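Local coordinates for possible protein of nuclear scaffold (Encephalitozoon cuniculi, PDB 3KAE), which probably acts as the Cdc27 (APC3) subunit of the anaphase-promoting complex, its N-terminal tetratricopeptide-repeat domain forming a homodimer, at residues Y66-S69 and L70-K74; L123-S127 and G128-E132. One frame throughout, in Å; residues are numbered along the deposited sequence.

Contact 1 of 2, residues Y66-S69 and L70-K74; sequences YYES and LCYKK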
ATOM      1  N   TYR C  66       5.274   1.821  15.262  1.00 51.05           N
ATOM      2  CA  TYR C  66       5.835   2.006  13.926  1.00 55.64           C
ATOM      3  C   TYR C  66       4.806   2.583  12.935  1.00 47.69           C
ATOM      4  O   TYR C  66       5.054   3.616  12.308  1.00 49.58           O
ATOM      5  CB  TYR C  66       6.468   0.709  13.407  1.00 55.29           C
ATOM      6  CG  TYR C  66       7.192   0.898  12.103  1.00 63.01           C
ATOM      7  CD1 TYR C  66       8.391   1.596  12.042  1.00 50.90           C
ATOM      8  CD2 TYR C  66       6.663   0.403  10.924  1.00 58.15           C
ATOM      9  CE1 TYR C  66       9.029   1.794  10.847  1.00 49.84           C
ATOM     10  CE2 TYR C  66       7.304   0.578   9.732  1.00 59.81           C
ATOM     11  CZ  TYR C  66       8.485   1.279   9.700  1.00 53.91           C
ATOM     12  OH  TYR C  66       9.105   1.445   8.503  1.00 48.64           O
ATOM     13  N   TYR C  67       3.646   1.937  12.806  1.00 47.11           N
ATOM     14  CA  TYR C  67       2.595   2.473  11.928  1.00 39.49           C
ATOM     15  C   TYR C  67       2.116   3.841  12.419  1.00 41.79           C
ATOM     16  O   TYR C  67       1.709   4.701  11.640  1.00 47.93           O
ATOM     17  CB  TYR C  67       1.422   1.482  11.770  1.00 43.00           C
ATOM     18  CG  TYR C  67       1.710   0.493  10.684  1.00 37.66           C
ATOM     19  CD1 TYR C  67       2.377  -0.689  10.955  1.00 45.01           C
ATOM     20  CD2 TYR C  67       1.379   0.769   9.373  1.00 36.13           C
ATOM     21  CE1 TYR C  67       2.678  -1.583   9.943  1.00 41.47           C
ATOM     22  CE2 TYR C  67       1.689  -0.119   8.355  1.00 34.81           C
ATOM     23  CZ  TYR C  67       2.341  -1.287   8.647  1.00 35.02           C
ATOM     24  OH  TYR C  67       2.621  -2.189   7.635  1.00 35.59           O
ATOM     25  N   GLU C  68       2.203   4.050  13.718  1.00 42.65           N
ATOM     26  CA  GLU C  68       1.836   5.323  14.248  1.00 44.09           C
ATOM     27  C   GLU C  68       2.738   6.398  13.658  1.00 63.62           C
ATOM     28  O   GLU C  68       2.256   7.417  13.149  1.00 48.02           O
ATOM     29  CB  GLU C  68       1.963   5.292  15.767  1.00 52.60           C
ATOM     30  CG  GLU C  68       1.074   6.264  16.461  1.00 56.85           C
ATOM     31  CD  GLU C  68       1.116   6.102  17.966  1.00 66.68           C
ATOM     32  OE1 GLU C  68       0.653   5.059  18.488  1.00 78.29           O
ATOM     33  OE2 GLU C  68       1.616   7.029  18.622  1.00 80.02           O
ATOM     34  N   SER C  69       4.052   6.154  13.719  1.00 57.45           N
ATOM     35  CA  SER C  69       5.045   7.052  13.136  1.00 51.08           C
ATOM     36  C   SER C  69       4.797   7.267  11.640  1.00 50.07           C
ATOM     37  O   SER C  69       4.847   8.396  11.161  1.00 40.53           O
ATOM     38  CB  SER C  69       6.459   6.514  13.364  1.00 64.26           C
ATOM     39  OG  SER C  69       7.423   7.541  13.153  1.00 71.87           O
ATOM     40  N   LEU C  70       4.479   6.201  10.907  1.00 43.85           N
ATOM     41  CA  LEU C  70       4.177   6.357   9.476  1.00 37.52           C
ATOM     42  C   LEU C  70       2.992   7.290   9.244  1.00 61.21           C
ATOM     43  O   LEU C  70       3.052   8.157   8.363  1.00 48.05           O
ATOM     44  CB  LEU C  70       3.899   5.019   8.799  1.00 36.22           C
ATOM     45  CG  LEU C  70       4.972   3.937   8.846  1.00 46.95           C
ATOM     46  CD1 LEU C  70       4.459   2.680   8.109  1.00 41.73           C
ATOM     47  CD2 LEU C  70       6.274   4.469   8.241  1.00 51.44           C
ATOM     48  N   CYS C  71       1.916   7.099  10.026  1.00 46.58           N
ATOM     49  CA  CYS C  71       0.696   7.889   9.866  1.00 46.69           C
ATOM     50  C   CYS C  71       0.983   9.330  10.199  1.00 41.12           C
ATOM     51  O   CYS C  71       0.556  10.234   9.490  1.00 53.68           O
ATOM     52  CB  CYS C  71      -0.454   7.376  10.770  1.00 44.22           C
ATOM     53  SG  CYS C  71      -1.085   5.725  10.366  1.00 47.90           S
ATOM     54  N   TYR C  72       1.708   9.544  11.292  1.00 54.10           N
ATOM     55  CA  TYR C  72       2.152  10.888  11.676  1.00 43.81           C
ATOM     56  C   TYR C  72       2.991  11.560  10.604  1.00 59.51           C
ATOM     57  O   TYR C  72       2.851  12.754  10.365  1.00 59.62           O
ATOM     58  CB  TYR C  72       2.898  10.858  13.008  1.00 58.03           C
ATOM     59  CG  TYR C  72       1.979  10.778  14.214  1.00 58.34           C
ATOM     60  CD1 TYR C  72       0.847  11.580  14.303  1.00 59.05           C
ATOM     61  CD2 TYR C  72       2.250   9.907  15.261  1.00 64.14           C
ATOM     62  CE1 TYR C  72      -0.009  11.511  15.409  1.00 61.94           C
ATOM     63  CE2 TYR C  72       1.409   9.828  16.360  1.00 78.75           C
ATOM     64  CZ  TYR C  72       0.284  10.631  16.426  1.00 71.16           C
ATOM     65  OH  TYR C  72      -0.539  10.551  17.518  1.00 82.67           O
ATOM     66  N   LYS C  73       3.859  10.788   9.956  1.00 65.43           N
ATOM     67  CA  LYS C  73       4.712  11.328   8.912  1.00 56.73           C
ATOM     68  C   LYS C  73       3.879  11.752   7.702  1.00 52.49           C
ATOM     69  O   LYS C  73       4.107  12.808   7.119  1.00 56.67           O
ATOM     70  CB  LYS C  73       5.792  10.316   8.521  1.00 57.85           C
ATOM     71  CG  LYS C  73       6.798  10.822   7.473  1.00 44.61           C
ATOM     72  CD  LYS C  73       7.836   9.749   7.156  1.00 55.91           C
ATOM     73  CE  LYS C  73       8.822  10.225   6.098  1.00 63.75           C
ATOM     74  NZ  LYS C  73       8.130  10.449   4.802  1.00 71.77           N
ATOM     75  N   LYS C  74       2.909  10.929   7.321  1.00 52.13           N
ATOM     76  CA  LYS C  74       1.993  11.298   6.240  1.00 48.88           C
ATOM     77  C   LYS C  74       1.270  12.604   6.551  1.00 51.24           C
ATOM     78  O   LYS C  74       0.976  13.399   5.660  1.00 61.25           O
ATOM     79  CB  LYS C  74       0.955  10.204   6.022  1.00 51.69           C
ATOM     80  CG  LYS C  74       1.481   8.947   5.405  1.00 48.32           C
ATOM     81  CD  LYS C  74       2.002   9.206   4.016  1.00 42.80           C
ATOM     82  CE  LYS C  74       2.531   7.926   3.413  1.00 54.31           C
ATOM     83  NZ  LYS C  74       2.956   8.113   1.997  1.00 64.11           N
TER

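Contact 2 of 2, residues L123-S127 and G128-E132; sequences LCTLS and GYREE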
ATOM      1  N   LEU C 123      12.777  11.895   9.498  1.00 48.08           N
ATOM      2  CA  LEU C 123      12.051  12.767  10.409  1.00 61.50           C
ATOM      3  C   LEU C 123      12.909  13.928  10.928  1.00 65.28           C
ATOM      4  O   LEU C 123      12.448  15.073  10.894  1.00 50.30           O
ATOM      5  CB  LEU C 123      11.429  11.963  11.565  1.00 44.52           C
ATOM      6  CG  LEU C 123      10.440  10.877  11.081  1.00 55.05           C
ATOM      7  CD1 LEU C 123      10.137   9.849  12.172  1.00 45.83           C
ATOM      8  CD2 LEU C 123       9.151  11.485  10.529  1.00 49.95           C
ATOM      9  N   CYS C 124      14.123  13.636  11.416  1.00 61.00           N
ATOM     10  CA  CYS C 124      15.048  14.694  11.886  1.00 73.96           C
ATOM     11  C   CYS C 124      15.289  15.680  10.775  1.00 59.71           C
ATOM     12  O   CYS C 124      15.180  16.874  10.977  1.00 63.99           O
ATOM     13  CB  CYS C 124      16.403  14.144  12.341  1.00 46.23           C
ATOM     14  SG  CYS C 124      16.330  13.181  13.851  1.00 70.48           S
ATOM     15  N   THR C 125      15.593  15.158   9.591  1.00 52.05           N
ATOM     16  CA  THR C 125      15.808  15.989   8.414  1.00 55.38           C
ATOM     17  C   THR C 125      14.604  16.867   8.080  1.00 65.28           C
ATOM     18  O   THR C 125      14.729  18.085   7.966  1.00 71.12           O
ATOM     19  CB  THR C 125      16.148  15.142   7.189  1.00 50.98           C
ATOM     20  OG1 THR C 125      17.410  14.499   7.391  1.00 65.74           O
ATOM     21  CG2 THR C 125      16.204  16.016   5.946  1.00 51.75           C
ATOM     22  N   LEU C 126      13.439  16.250   7.915  1.00 61.32           N
ATOM     23  CA  LEU C 126      12.241  16.990   7.550  1.00 58.70           C
ATOM     24  C   LEU C 126      11.900  17.999   8.636  1.00 71.40           C
ATOM     25  O   LEU C 126      11.226  19.003   8.388  1.00 67.73           O
ATOM     26  CB  LEU C 126      11.075  16.030   7.372  1.00 65.56           C
ATOM     27  CG  LEU C 126      11.073  15.197   6.100  1.00 59.14           C
ATOM     28  CD1 LEU C 126      10.185  13.969   6.273  1.00 55.91           C
ATOM     29  CD2 LEU C 126      10.609  16.051   4.939  1.00 52.20           C
ATOM     30  N   SER C 127      12.379  17.719   9.842  1.00 63.17           N
ATOM     31  CA  SER C 127      12.020  18.487  11.021  1.00 70.45           C
ATOM     32  C   SER C 127      13.054  19.595  11.291  1.00 80.32           C
ATOM     33  O   SER C 127      12.921  20.389  12.229  1.00 67.51           O
ATOM     34  CB  SER C 127      11.883  17.538  12.219  1.00 53.34           C
ATOM     35  OG  SER C 127      11.193  18.140  13.288  1.00 87.83           O
ATOM     36  N   GLY C 128      14.085  19.648  10.457  1.00 87.87           N
ATOM     37  CA  GLY C 128      15.085  20.699  10.555  1.00 86.10           C
ATOM     38  C   GLY C 128      16.347  20.347  11.326  1.00 87.86           C
ATOM     39  O   GLY C 128      17.159  21.222  11.614  1.00103.24           O
ATOM     40  N   TYR C 129      16.523  19.073  11.663  1.00 69.44           N
ATOM     41  CA  TYR C 129      17.731  18.632  12.351  1.00 61.55           C
ATOM     42  C   TYR C 129      18.564  17.733  11.441  1.00 76.98           C
ATOM     43  O   TYR C 129      18.621  16.522  11.636  1.00 70.60           O
ATOM     44  CB  TYR C 129      17.396  17.899  13.650  1.00 73.40           C
ATOM     45  CG  TYR C 129      16.560  18.707  14.627  1.00 87.28           C
ATOM     46  CD1 TYR C 129      17.131  19.274  15.767  1.00 86.22           C
ATOM     47  CD2 TYR C 129      15.202  18.900  14.412  1.00 68.22           C
ATOM     48  CE1 TYR C 129      16.372  20.007  16.661  1.00 84.54           C
ATOM     49  CE2 TYR C 129      14.435  19.633  15.302  1.00 90.00           C
ATOM     50  CZ  TYR C 129      15.025  20.185  16.424  1.00 97.99           C
ATOM     51  OH  TYR C 129      14.265  20.916  17.310  1.00103.60           O
ATOM     52  N   ARG C 130      19.224  18.345  10.458  1.00 75.90           N
ATOM     53  CA  ARG C 130      19.967  17.605   9.444  1.00 66.84           C
ATOM     54  C   ARG C 130      21.110  16.770  10.031  1.00 65.57           C
ATOM     55  O   ARG C 130      21.220  15.581   9.721  1.00 62.14           O
ATOM     56  CB  ARG C 130      20.473  18.559   8.354  1.00 75.10           C
ATOM     57  CG  ARG C 130      21.076  17.873   7.140  1.00 72.63           C
ATOM     58  CD  ARG C 130      20.329  16.601   6.811  1.00 69.70           C
ATOM     59  NE  ARG C 130      20.826  15.941   5.609  1.00 83.06           N
ATOM     60  CZ  ARG C 130      20.142  15.848   4.473  1.00 90.93           C
ATOM     61  NH1 ARG C 130      20.661  15.216   3.429  1.00 69.64           N
ATOM     62  NH2 ARG C 130      18.934  16.379   4.383  1.00112.21           N
ATOM     63  N   GLU C 131      21.932  17.383  10.880  1.00 65.62           N
ATOM     64  CA  GLU C 131      23.106  16.711  11.446  1.00 71.76           C
ATOM     65  C   GLU C 131      22.720  15.470  12.247  1.00 69.65           C
ATOM     66  O   GLU C 131      23.323  14.405  12.070  1.00 71.21           O
ATOM     67  CB  GLU C 131      23.953  17.671  12.304  1.00 62.94           C
ATOM     68  N   GLU C 132      21.724  15.608  13.123  1.00 69.38           N
ATOM     69  CA  GLU C 132      21.194  14.459  13.869  1.00 59.63           C
ATOM     70  C   GLU C 132      20.627  13.395  12.920  1.00 58.58           C
ATOM     71  O   GLU C 132      20.817  12.188  13.123  1.00 60.98           O
ATOM     72  CB  GLU C 132      20.119  14.890  14.863  1.00 71.20           C
ATOM     73  CG  GLU C 132      19.556  13.725  15.684  1.00 91.06           C
ATOM     74  CD  GLU C 132      18.320  14.087  16.498  1.00 94.88           C
ATOM     75  OE1 GLU C 132      17.977  15.284  16.589  1.00112.95           O
ATOM     76  OE2 GLU C 132      17.691  13.165  17.057  1.00 79.92           O
TER

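Contact 1 of 2, residues Y66-S69 and L70-K74
Leu-70 meets two tyrosines that precede it on helix 62-74 of the tetratricopeptide-repeat domain, about one turn back, and its CD1 is shared by both rings. CD1 sits over a face of the Tyr-67 ring in a CH-pi contact, 4.2 Å from the ring centroid and 27° off the normal. The same methyl packs 3.9 Å from CE2 of Tyr-66, while CG of Leu-70 lies over a face of that ring and CD2 reaches toward its hydroxyl end. With CG anti to the carbonyl carbon (chi1 -58°), Leu-70 directs its branches back along the helix into both rings. On another side of the helix Glu-68 and Tyr-72 run alongside each other: CG of Glu-68 is 3.6 Å from CE2 of Tyr-72, and the carboxylate plane stands 82° from the ring. Beneath these side chains lie i to i+4 backbone bonds, among them Tyr-72 N to Glu-68 O at 2.9 Å. Farther out, in helix 78-89, Ser-84 hydrogen-bonds Glu-68 OE2, and the carbonyl of Ala-81 takes up Ser-69 OG. Tyr-66 OH bonds to Tyr-15 O of the second subunit, and Tyr-67 OH to Arg-16 NE of that subunit. The chemistry thus implies a division of labour: apolar ring faces rest on Leu-70, while the hydroxyls of these buried tyrosines are satisfied across the dimer interface.

Contact 2 of 2, residues L123-S127 and G128-E132
Two backbone bonds, from Gly-128 and Tyr-129 back into the last turn of helix 113-126, make the compact part of this turn. Gly-128 N reaches Thr-125 O at 3.0 Å, well above the carbonyl plane, and Tyr-129 N reaches Cys-124 O at 2.7 Å, with an N-H...O angle of 156°. Gly-128 has positive phi (97°), a backbone conformation that glycine readily adopts. Buried Cys-124 lays its CB 4.1 Å from CB of Tyr-129. On the solvent side, side chains meet across the turn by van der Waals contact instead. There SG of Cys-124 comes 3.4 Å from CD of exposed Glu-132, and the exposed Tyr-129 ring passes Ser-127 O obliquely, its CD2 3.5 Å from that oxygen. Arg-130 runs alongside Thr-125, the bend at chi2 (37°) helping to bring its NH2 to 3.2 Å from CG2; Thr-125 OG1 is bonded to Gly-121 O, whereas the guanidinium forms a salt bridge with Glu-156. A Schellman motif therefore ends one helix, and Tyr-129, at the N-cap position, leads directly into helix 130-143: a tight turn between consecutive helices, consistent with the helical pairs of a tetratricopeptide-repeat domain.

From the N terminus the chain first reaches contact 1, wholly inside helix 62-74, where residues bond one turn apart and no loop is closed. It then passes through helices 78-89 and 101-104 before helix 113-126 ends in contact 2, which closes the tight turn into helix 130-143. The two contacts are in series, neither nested nor crossed, with centres about 16 Å apart. They nevertheless meet in space: Leu-123 packs against Ser-69 and Lys-73, and Leu-126 against Lys-73, joining helix 113-126 to helix 62-74. One side of contact 1, carried by Tyr-66, Tyr-67 and Leu-70, meets the second subunit, whereas contact 2 touches no other chain of the assembly and hands the chain onward to its C-terminal helices.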